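PDB 4AJ9: catalase-3 from Neurospora crassa, which breaks down hydrogen peroxide to water and dioxygen with a heme cofactor, and probably protects the fungal cell from peroxide damage. Local coordinates for residues C[59-64]-C[108-113]; C[113-118]-C[246-251]; C[254-259]-C[317-322]. All coordinates share one frame; numbering follows the deposited sequence.

Contact 1: residues C[59-64]-C[108-113]; sequences IPERVV and GSRGSA. With HEM (protoporphyrin IX containing Fe), chain Y.
Glu61 lays its side chain past that of Arg110, the two running in opposite directions. Its carboxylate grips the backbone and hydroxyl at the start of the turn 109-112. Ser109 OG donates to Glu61 OE2 at 2.8 Å, on the syn lone pair of that oxygen, the side of OE1. Arg110 N donates to Glu61 OE1 at 2.9 Å. That N-H is nearly straight (169°) but comes from above the carboxylate plane. Glu61 CG stands between its own backbone N and carbonyl carbon (chi1 65°), and the rest of the chain is extended, which carries both oxygens across to the turn. Arg110 was modelled in two conformers, so the place of its side chain is less certain. In the conformer described here its CG lies 3.5 Å from Glu61 CB, and its guanidinium forms salt bridges with Glu61 and Glu165, both of the second subunit. The turn is of type II with Gly111 at its third position. Ser109 O closes it by accepting from both Ser112 N and Ser112 OG, the latter at 2.7 Å. Arg62, Val63 and Val64 line the heme pocket of the catalase fold, just before the predicted catalytic His65 and barrel strand 68-77. Arg62 NE donates to heme O1A, a propionate oxygen at the guanidinium edge, at 2.8 Å. Arg102 and Arg359 also bond to the heme. Val64 CG2 packs on the macrocycle, 3.3 Å from heme C4D, and Val63 CG1 meets the heme methyl CMD at 3.5 Å.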
loop_
_atom_site.group_PDB
_atom_site.type_symbol
_atom_site.label_atom_id
_atom_site.label_comp_id
_atom_site.label_asym_id
_atom_site.label_seq_id
_atom_site.Cartn_x
_atom_site.Cartn_y
_atom_site.Cartn_z
ATOM N N ILE C 59 -7.482 -4.601 -6.803
ATOM C CA ILE C 59 -7.185 -4.608 -5.381
ATOM C C ILE C 59 -7.245 -6.073 -4.953
ATOM O O ILE C 59 -7.816 -6.912 -5.660
ATOM C CB ILE C 59 -8.191 -3.750 -4.571
ATOM C CG1 ILE C 59 -9.562 -4.432 -4.520
ATOM C CG2 ILE C 59 -8.306 -2.349 -5.160
ATOM C CD1 ILE C 59 -10.603 -3.634 -3.759
ATOM N N PRO C 60 -6.644 -6.401 -3.809
ATOM C CA PRO C 60 -6.669 -7.803 -3.374
ATOM C C PRO C 60 -8.102 -8.320 -3.264
ATOM O O PRO C 60 -8.967 -7.586 -2.798
ATOM C CB PRO C 60 -6.058 -7.738 -1.969
ATOM C CG PRO C 60 -5.152 -6.504 -2.025
ATOM C CD PRO C 60 -5.950 -5.530 -2.850
ATOM N N GLU C 61 -8.354 -9.557 -3.691
ATOM C CA GLU C 61 -9.640 -10.166 -3.415
ATOM C C GLU C 61 -9.770 -10.424 -1.915
ATOM O O GLU C 61 -8.782 -10.418 -1.171
ATOM C CB GLU C 61 -9.825 -11.469 -4.195
ATOM C CG GLU C 61 -8.867 -12.594 -3.807
ATOM C CD GLU C 61 -9.028 -13.830 -4.704
ATOM O OE1 GLU C 61 -9.410 -13.680 -5.889
ATOM O OE2 GLU C 61 -8.765 -14.954 -4.231
ATOM N N ARG C 62 -11.002 -10.643 -1.470
ATOM C CA ARG C 62 -11.250 -11.019 -0.085
ATOM C C ARG C 62 -10.529 -12.318 0.211
ATOM O O ARG C 62 -10.503 -13.210 -0.633
ATOM C CB ARG C 62 -12.751 -11.205 0.145
ATOM C CG ARG C 62 -13.595 -9.968 -0.103
ATOM C CD ARG C 62 -15.084 -10.340 -0.268
ATOM N NE ARG C 62 -15.951 -9.165 -0.209
ATOM C CZ ARG C 62 -15.998 -8.204 -1.130
ATOM N NH1 ARG C 62 -15.232 -8.264 -2.217
ATOM N NH2 ARG C 62 -16.819 -7.176 -0.960
ATOM N N VAL C 63 -9.977 -12.441 1.418
ATOM C CA VAL C 63 -9.159 -13.610 1.767
ATOM C C VAL C 63 -10.006 -14.886 1.800
ATOM O O VAL C 63 -9.504 -15.980 1.546
ATOM C CB VAL C 63 -8.389 -13.385 3.097
ATOM C CG1 VAL C 63 -9.352 -13.297 4.278
ATOM C CG2 VAL C 63 -7.330 -14.475 3.323
ATOM N N VAL C 64 -11.289 -14.725 2.133
ATOM C CA VAL C 64 -12.305 -15.761 1.975
ATOM C C VAL C 64 -13.531 -15.099 1.364
ATOM O O VAL C 64 -13.647 -13.874 1.399
ATOM C CB VAL C 64 -12.674 -16.447 3.316
ATOM C CG1 VAL C 64 -11.517 -17.353 3.784
ATOM C CG2 VAL C 64 -13.031 -15.424 4.385
ATOM N N GLY C 108 -13.254 -20.374 -3.120
ATOM C CA GLY C 108 -12.786 -20.019 -4.447
ATOM C C GLY C 108 -12.343 -18.577 -4.582
ATOM O O GLY C 108 -12.825 -17.688 -3.867
ATOM N N SER C 109 -11.411 -18.349 -5.503
ATOM C CA SER C 109 -10.971 -16.996 -5.839
ATOM C C SER C 109 -12.019 -16.283 -6.688
ATOM O O SER C 109 -13.021 -16.877 -7.070
ATOM C CB SER C 109 -9.652 -17.048 -6.609
ATOM O OG SER C 109 -8.577 -17.340 -5.739
ATOM N N ARG C 110 -11.796 -15.000 -6.939
ATOM C CA ARG C 110 -12.630 -14.277 -7.874
ATOM C C ARG C 110 -12.530 -15.026 -9.182
ATOM O O ARG C 110 -11.461 -15.487 -9.546
ATOM C CB ARG C 110 -12.111 -12.852 -8.062
ATOM C CG ARG C 110 -12.128 -12.008 -6.809
ATOM C CD ARG C 110 -11.626 -10.597 -7.120
ATOM N NE ARG C 110 -12.319 -10.022 -8.271
ATOM C CZ ARG C 110 -11.708 -9.461 -9.311
ATOM N NH1 ARG C 110 -10.381 -9.383 -9.349
ATOM N NH2 ARG C 110 -12.424 -8.968 -10.313
ATOM N N GLY C 111 -13.638 -15.164 -9.888
ATOM C CA GLY C 111 -13.611 -15.847 -11.160
ATOM C C GLY C 111 -13.934 -17.324 -11.070
ATOM O O GLY C 111 -14.261 -17.930 -12.090
ATOM N N SER C 112 -13.847 -17.917 -9.878
ATOM C CA SER C 112 -14.257 -19.317 -9.746
ATOM C C SER C 112 -15.767 -19.427 -9.930
ATOM O O SER C 112 -16.447 -18.419 -10.020
ATOM C CB SER C 112 -13.810 -19.931 -8.406
ATOM O OG SER C 112 -14.340 -19.219 -7.305
ATOM N N ALA C 113 -16.281 -20.652 -10.001
ATOM C CA ALA C 113 -17.669 -20.872 -10.391
ATOM C C ALA C 113 -18.670 -20.705 -9.242
ATOM O O ALA C 113 -18.428 -21.129 -8.105
ATOM C CB ALA C 113 -17.819 -22.265 -11.031
HETATM C CHA HEM Y . -15.466 -12.774 4.918
HETATM C CHB HEM Y . -19.076 -15.220 7.081
HETATM C CHC HEM Y . -15.906 -16.962 10.304
HETATM C CHD HEM Y . -12.556 -13.858 8.688
HETATM C C1A HEM Y . -16.714 -13.311 5.182
HETATM C C2A HEM Y . -17.929 -13.115 4.401
HETATM C C3A HEM Y . -18.918 -13.807 4.995
HETATM C C4A HEM Y . -18.372 -14.442 6.178
HETATM C CMA HEM Y . -20.395 -13.912 4.542
HETATM C CAA HEM Y . -18.026 -12.296 3.086
HETATM C CBA HEM Y . -18.589 -10.899 3.326
HETATM C CGA HEM Y . -18.747 -10.217 1.992
HETATM O O1A HEM Y . -17.968 -9.279 1.696
HETATM O O2A HEM Y . -19.654 -10.618 1.214
HETATM C C1B HEM Y . -18.542 -15.862 8.182
HETATM C C2B HEM Y . -19.293 -16.592 9.189
HETATM C C3B HEM Y . -18.417 -17.096 10.072
HETATM C C4B HEM Y . -17.092 -16.674 9.663
HETATM C CMB HEM Y . -20.832 -16.736 9.151
HETATM C CAB HEM Y . -18.688 -17.921 11.353
HETATM C CBB HEM Y . -19.858 -17.818 11.996
HETATM C C1C HEM Y . -14.762 -16.210 10.193
HETATM C C2C HEM Y . -13.659 -16.183 11.142
HETATM C C3C HEM Y . -12.740 -15.338 10.666
HETATM C C4C HEM Y . -13.242 -14.773 9.440
HETATM C CMC HEM Y . -13.563 -17.028 12.426
HETATM C CAC HEM Y . -11.409 -14.913 11.299
HETATM C CBC HEM Y . -11.312 -14.845 12.628
HETATM C C1D HEM Y . -13.005 -13.293 7.531
HETATM C C2D HEM Y . -12.253 -12.338 6.758
HETATM C C3D HEM Y . -13.159 -12.002 5.582
HETATM C C4D HEM Y . -14.366 -12.777 5.767
HETATM C CMD HEM Y . -10.843 -11.799 7.078
HETATM C CAD HEM Y . -12.856 -11.017 4.441
HETATM C CBD HEM Y . -13.518 -9.695 4.811
HETATM C CGD HEM Y . -13.156 -8.649 3.791
HETATM O O1D HEM Y . -13.902 -7.646 3.685
HETATM O O2D HEM Y . -12.145 -8.838 3.068
HETATM N NA HEM Y . -17.029 -14.120 6.256
HETATM N NB HEM Y . -17.213 -15.932 8.510
HETATM N NC HEM Y . -14.471 -15.333 9.171
HETATM N ND HEM Y . -14.236 -13.524 6.931
HETATM FE FE HEM Y . -15.800 -14.655 7.765
#

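Contact 2: residues C[113-118]-C[246-251]; sequences ADTARD and VLAGKN
Thr115 has a chi1 of 62°, which places OG1 between its backbone N and carbonyl carbon and sends CG2 anti to the carbonyl carbon. Leu247 holds CG anti to its backbone N (chi1 -174°), turning its branch toward that methyl. The two side chains cross at about a right angle. Thr115 CG2 touches Leu247 CD2 at 3.7 Å and is almost as near to Leu247 CG. The hydroxyl faces the helix backbone. Thr115 OG1 comes within 3.2 Å of Ala248 N, but the angle is poor and this is no hydrogen bond. Its partner on the helix is the carbonyl of Ala244, one turn earlier. A water supplies the other link. It donates to Thr115 OG1 at 2.9 Å and to Asn251 O, also at 2.9 Å, and so joins the threonine to the residue that leaves the helix. The contact sets a type I turn, Ala113 to Ala116, in the loop between barrel strands 96-104 and 121-128 of the catalase fold, against the last turns of helix 241-250. Ala113 begins that turn and points its methyl at the helix. Ala113 CB meets Ala248 CB at 3.5 Å, tighter than usual for two methyls. The small side chains let the backbones come close, with the CA atoms of Ala113 and Ala248 5.1 Å apart. Ala248 also packs on Gly249 of the second subunit. Phe254, from the next helix, touches both Thr115 and Leu247 and continues the apolar patch. Asp114, between Ala113 and Thr115, forms a salt bridge with Arg67.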
loop_
_atom_site.group_PDB
_atom_site.type_symbol
_atom_site.label_atom_id
_atom_site.label_comp_id
_atom_site.label_asym_id
_atom_site.label_seq_id
_atom_site.Cartn_x
_atom_site.Cartn_y
_atom_site.Cartn_z
ATOM N N ALA C 113 -16.281 -20.652 -10.001
ATOM C CA ALA C 113 -17.669 -20.872 -10.391
ATOM C C ALA C 113 -18.670 -20.705 -9.242
ATOM O O ALA C 113 -18.428 -21.129 -8.105
ATOM C CB ALA C 113 -17.819 -22.265 -11.031
ATOM N N ASP C 114 -19.804 -20.096 -9.562
ATOM C CA ASP C 114 -20.894 -19.939 -8.606
ATOM C C ASP C 114 -21.380 -21.290 -8.071
ATOM O O ASP C 114 -21.767 -21.395 -6.908
ATOM C CB ASP C 114 -22.073 -19.200 -9.245
ATOM C CG ASP C 114 -21.843 -17.695 -9.372
ATOM O OD1 ASP C 114 -20.921 -17.152 -8.711
ATOM O OD2 ASP C 114 -22.612 -17.051 -10.130
ATOM N N THR C 115 -21.366 -22.313 -8.922
ATOM C CA THR C 115 -21.913 -23.618 -8.543
ATOM C C THR C 115 -20.876 -24.650 -8.095
ATOM O O THR C 115 -21.126 -25.860 -8.161
ATOM C CB THR C 115 -22.844 -24.219 -9.656
ATOM O OG1 THR C 115 -22.092 -24.446 -10.863
ATOM C CG2 THR C 115 -23.990 -23.271 -9.952
ATOM N N ALA C 116 -19.717 -24.188 -7.631
ATOM C CA ALA C 116 -18.842 -25.053 -6.841
ATOM C C ALA C 116 -19.631 -25.506 -5.615
ATOM O O ALA C 116 -20.516 -24.789 -5.174
ATOM C CB ALA C 116 -17.611 -24.285 -6.386
ATOM N N ARG C 117 -19.310 -26.671 -5.052
ATOM C CA ARG C 117 -19.877 -27.045 -3.742
ATOM C C ARG C 117 -19.133 -26.310 -2.618
ATOM O O ARG C 117 -17.910 -26.383 -2.529
ATOM C CB ARG C 117 -19.800 -28.562 -3.501
ATOM C CG ARG C 117 -20.250 -28.953 -2.088
ATOM C CD ARG C 117 -20.148 -30.448 -1.819
ATOM N NE ARG C 117 -20.928 -31.273 -2.750
ATOM C CZ ARG C 117 -22.251 -31.413 -2.713
ATOM N NH1 ARG C 117 -22.967 -30.756 -1.810
ATOM N NH2 ARG C 117 -22.864 -32.200 -3.594
ATOM N N ASP C 118 -19.866 -25.618 -1.748
ATOM C CA ASP C 118 -19.219 -24.806 -0.721
ATOM C C ASP C 118 -20.247 -24.222 0.226
ATOM O O ASP C 118 -21.434 -24.149 -0.095
ATOM C CB ASP C 118 -18.436 -23.663 -1.384
ATOM C CG ASP C 118 -17.261 -23.186 -0.549
ATOM O OD1 ASP C 118 -17.071 -23.691 0.576
ATOM O OD2 ASP C 118 -16.526 -22.286 -1.028
ATOM N N VAL C 246 -21.372 -29.431 -14.485
ATOM C CA VAL C 246 -21.481 -28.972 -15.865
ATOM C C VAL C 246 -21.766 -27.476 -15.884
ATOM O O VAL C 246 -21.222 -26.729 -16.701
ATOM C CB VAL C 246 -22.578 -29.741 -16.622
ATOM C CG1 VAL C 246 -22.844 -29.099 -17.971
ATOM C CG2 VAL C 246 -22.176 -31.219 -16.769
ATOM N N LEU C 247 -22.606 -27.038 -14.958
ATOM C CA LEU C 247 -22.992 -25.630 -14.872
ATOM C C LEU C 247 -21.802 -24.722 -14.571
ATOM O O LEU C 247 -21.739 -23.599 -15.072
ATOM C CB LEU C 247 -24.084 -25.446 -13.815
ATOM C CG LEU C 247 -24.753 -24.081 -13.625
ATOM C CD1 LEU C 247 -25.023 -23.381 -14.958
ATOM C CD2 LEU C 247 -26.037 -24.260 -12.821
ATOM N N ALA C 248 -20.863 -25.210 -13.758
ATOM C CA ALA C 248 -19.644 -24.459 -13.447
ATOM C C ALA C 248 -18.911 -24.089 -14.737
ATOM O O ALA C 248 -18.336 -23.002 -14.846
ATOM C CB ALA C 248 -18.725 -25.280 -12.543
ATOM N N GLY C 249 -18.928 -25.004 -15.703
ATOM C CA GLY C 249 -18.278 -24.789 -16.985
ATOM C C GLY C 249 -19.140 -24.016 -17.960
ATOM O O GLY C 249 -18.671 -23.092 -18.619
ATOM N N LYS C 250 -20.418 -24.376 -18.041
ATOM C CA LYS C 250 -21.338 -23.727 -18.978
ATOM C C LYS C 250 -21.712 -22.285 -18.585
ATOM O O LYS C 250 -21.950 -21.445 -19.455
ATOM C CB LYS C 250 -22.606 -24.581 -19.143
ATOM C CG LYS C 250 -22.347 -25.947 -19.779
ATOM C CD LYS C 250 -22.260 -25.828 -21.311
ATOM C CE LYS C 250 -21.911 -27.163 -21.972
ATOM N NZ LYS C 250 -21.870 -27.077 -23.478
ATOM N N ASN C 251 -21.776 -21.996 -17.285
ATOM C CA ASN C 251 -22.050 -20.626 -16.832
ATOM C C ASN C 251 -21.551 -20.352 -15.409
ATOM O O ASN C 251 -22.286 -20.490 -14.435
ATOM C CB ASN C 251 -23.536 -20.274 -16.951
ATOM C CG ASN C 251 -23.812 -18.803 -16.649
ATOM O OD1 ASN C 251 -22.882 -18.025 -16.417
ATOM N ND2 ASN C 251 -25.088 -18.413 -16.658
HETATM O O HOH W 1 -21.566 -21.861 -11.952
#

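Contact 3: residues C[254-259]-C[317-322]; sequences FHRQDL and MNYFAE
Tyr319 OH bonds to Gly68 O, on barrel strand 68-77, and has Arg256 NH2 beside it at 3.1 Å, at an angle too poor for a hydrogen bond. Tyr319 CE2 lies over one face of the Arg256 guanidinium, offset toward its rim. The two planes are 34° apart. Tyr319 CG is anti to its backbone N (chi1 178°), which sends the ring out toward the arginine. Arg256 NH1 makes a salt bridge with Glu165 of the second subunit, which also packs on Tyr319. Glu322 OE2 accepts from Met317 N at 2.8 Å and Asn318 N at 3.1 Å, both from the same face of its carboxylate, which ties the loop residues before helix 319-324 to its first turn. Arg3 adds a salt bridge to the same oxygen. Asn318 is the N-cap of this helix, and its OD1 takes Ala321 N at 2.9 Å. The pair Arg256 and Tyr319 thus bridges helix 254-264 and helix 319-324, beside strand 68-77 and against the second subunit.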
loop_
_atom_site.group_PDB
_atom_site.type_symbol
_atom_site.label_atom_id
_atom_site.label_comp_id
_atom_site.label_asym_id
_atom_site.label_seq_id
_atom_site.Cartn_x
_atom_site.Cartn_y
_atom_site.Cartn_z
ATOM N N PHE C 254 -23.728 -18.224 -13.020
ATOM C CA PHE C 254 -25.129 -18.626 -12.928
ATOM C C PHE C 254 -25.858 -17.889 -11.805
ATOM O O PHE C 254 -26.955 -17.359 -12.005
ATOM C CB PHE C 254 -25.209 -20.142 -12.725
ATOM C CG PHE C 254 -26.625 -20.688 -12.619
ATOM C CD1 PHE C 254 -27.443 -20.768 -13.744
ATOM C CD2 PHE C 254 -27.105 -21.181 -11.411
ATOM C CE1 PHE C 254 -28.728 -21.291 -13.657
ATOM C CE2 PHE C 254 -28.386 -21.710 -11.319
ATOM C CZ PHE C 254 -29.202 -21.761 -12.451
ATOM N N HIS C 255 -25.260 -17.853 -10.619
ATOM C CA HIS C 255 -25.941 -17.253 -9.469
ATOM C C HIS C 255 -25.979 -15.722 -9.524
ATOM O O HIS C 255 -27.004 -15.107 -9.218
ATOM C CB HIS C 255 -25.334 -17.723 -8.146
ATOM C CG HIS C 255 -25.663 -19.143 -7.796
ATOM N ND1 HIS C 255 -24.979 -19.848 -6.828
ATOM C CD2 HIS C 255 -26.604 -19.991 -8.282
ATOM C CE1 HIS C 255 -25.479 -21.069 -6.737
ATOM N NE2 HIS C 255 -26.464 -21.182 -7.612
ATOM N N ARG C 256 -24.869 -15.091 -9.890
ATOM C CA ARG C 256 -24.907 -13.641 -9.993
ATOM C C ARG C 256 -25.827 -13.195 -11.131
ATOM O O ARG C 256 -26.462 -12.156 -11.025
ATOM C CB ARG C 256 -23.510 -13.010 -10.102
ATOM C CG ARG C 256 -22.713 -13.341 -11.338
ATOM C CD ARG C 256 -21.399 -12.534 -11.361
ATOM N NE ARG C 256 -20.608 -12.765 -10.144
ATOM C CZ ARG C 256 -19.413 -12.234 -9.904
ATOM N NH1 ARG C 256 -18.843 -11.432 -10.793
ATOM N NH2 ARG C 256 -18.779 -12.517 -8.771
ATOM N N GLN C 257 -25.894 -13.971 -12.213
ATOM C CA GLN C 257 -26.848 -13.663 -13.276
ATOM C C GLN C 257 -28.296 -13.838 -12.788
ATOM O O GLN C 257 -29.166 -13.014 -13.091
ATOM C CB GLN C 257 -26.591 -14.524 -14.523
ATOM C CG GLN C 257 -27.400 -14.092 -15.751
ATOM C CD GLN C 257 -26.847 -12.829 -16.409
ATOM O OE1 GLN C 257 -25.749 -12.841 -16.974
ATOM N NE2 GLN C 257 -27.611 -11.737 -16.347
ATOM N N ASP C 258 -28.556 -14.911 -12.040
ATOM C CA ASP C 258 -29.911 -15.182 -11.540
ATOM C C ASP C 258 -30.418 -14.011 -10.682
ATOM O O ASP C 258 -31.540 -13.540 -10.846
ATOM C CB ASP C 258 -29.947 -16.505 -10.757
ATOM C CG ASP C 258 -31.198 -16.660 -9.918
ATOM O OD1 ASP C 258 -31.318 -15.966 -8.880
ATOM O OD2 ASP C 258 -32.070 -17.474 -10.293
ATOM N N LEU C 259 -29.580 -13.532 -9.776
ATOM C CA LEU C 259 -29.959 -12.425 -8.895
ATOM C C LEU C 259 -30.185 -11.144 -9.692
ATOM O O LEU C 259 -31.174 -10.420 -9.484
ATOM C CB LEU C 259 -28.854 -12.202 -7.858
ATOM C CG LEU C 259 -29.053 -11.046 -6.884
ATOM C CD1 LEU C 259 -30.313 -11.256 -6.075
ATOM C CD2 LEU C 259 -27.832 -10.914 -5.984
ATOM N N MET C 317 -24.836 -0.104 -9.855
ATOM C CA MET C 317 -24.525 0.591 -11.099
ATOM C C MET C 317 -23.103 0.251 -11.551
ATOM O O MET C 317 -22.864 -0.018 -12.730
ATOM C CB MET C 317 -24.689 2.104 -10.920
ATOM C CG MET C 317 -24.342 2.923 -12.165
ATOM S SD MET C 317 -24.640 4.698 -11.940
ATOM C CE MET C 317 -26.432 4.744 -12.100
ATOM N N ASN C 318 -22.162 0.280 -10.608
ATOM C CA ASN C 318 -20.806 -0.204 -10.853
ATOM C C ASN C 318 -20.449 -1.293 -9.834
ATOM O O ASN C 318 -20.371 -1.030 -8.633
ATOM C CB ASN C 318 -19.794 0.951 -10.782
ATOM C CG ASN C 318 -18.380 0.524 -11.175
ATOM O OD1 ASN C 318 -17.558 0.196 -10.322
ATOM N ND2 ASN C 318 -18.094 0.543 -12.470
ATOM N N TYR C 319 -20.231 -2.507 -10.320
ATOM C CA TYR C 319 -19.958 -3.651 -9.453
ATOM C C TYR C 319 -18.728 -3.443 -8.570
ATOM O O TYR C 319 -18.757 -3.740 -7.367
ATOM C CB TYR C 319 -19.794 -4.910 -10.315
ATOM C CG TYR C 319 -19.453 -6.164 -9.552
ATOM C CD1 TYR C 319 -18.144 -6.419 -9.140
ATOM C CD2 TYR C 319 -20.424 -7.112 -9.272
ATOM C CE1 TYR C 319 -17.830 -7.572 -8.448
ATOM C CE2 TYR C 319 -20.114 -8.275 -8.592
ATOM C CZ TYR C 319 -18.820 -8.495 -8.176
ATOM O OH TYR C 319 -18.514 -9.652 -7.496
ATOM N N PHE C 320 -17.641 -2.944 -9.159
ATOM C CA PHE C 320 -16.415 -2.757 -8.386
ATOM C C PHE C 320 -16.606 -1.749 -7.255
ATOM O O PHE C 320 -16.222 -2.010 -6.111
ATOM C CB PHE C 320 -15.229 -2.321 -9.262
ATOM C CG PHE C 320 -13.986 -1.979 -8.458
ATOM C CD1 PHE C 320 -13.816 -0.708 -7.938
ATOM C CD2 PHE C 320 -13.010 -2.937 -8.207
ATOM C CE1 PHE C 320 -12.696 -0.385 -7.194
ATOM C CE2 PHE C 320 -11.879 -2.615 -7.461
ATOM C CZ PHE C 320 -11.731 -1.334 -6.957
ATOM N N ALA C 321 -17.172 -0.591 -7.580
ATOM C CA ALA C 321 -17.317 0.488 -6.598
ATOM C C ALA C 321 -18.203 0.061 -5.439
ATOM O O ALA C 321 -17.999 0.472 -4.299
ATOM C CB ALA C 321 -17.898 1.735 -7.258
ATOM N N GLU C 322 -19.196 -0.759 -5.756
ATOM C CA GLU C 322 -20.205 -1.172 -4.788
ATOM C C GLU C 322 -19.942 -2.559 -4.209
ATOM O O GLU C 322 -19.502 -2.684 -3.056
ATOM C CB GLU C 322 -21.603 -1.070 -5.419
ATOM C CG GLU C 322 -21.942 0.349 -5.822
ATOM C CD GLU C 322 -23.263 0.479 -6.568
ATOM O OE1 GLU C 322 -24.322 0.158 -5.982
ATOM O OE2 GLU C 322 -23.235 0.917 -7.739
#

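Contacts 1, 2 and 3 follow in series along the chain, all in the catalase domain, with centres about 14 to 16 Å apart. Contacts 1 and 2 share Ala113 and the loop between strands 96-104 and 121-128. Helices 241-250 and 254-264, successive in the chain, carry contacts 2 and 3. Asp114 OD2 of contact 2 probably accepts from Arg256 N of contact 3 at 3.0 Å, and Ile59 CG2 of contact 1 packs on Phe320 CZ of contact 3 at 4.0 Å. Glu165 of the second subunit pairs with Arg256 and, in the conformer described, with Arg110. The loop between strands 96-104 and 121-128 thus meets segment 59-64, helices 241-250 and 254-264, and the second subunit.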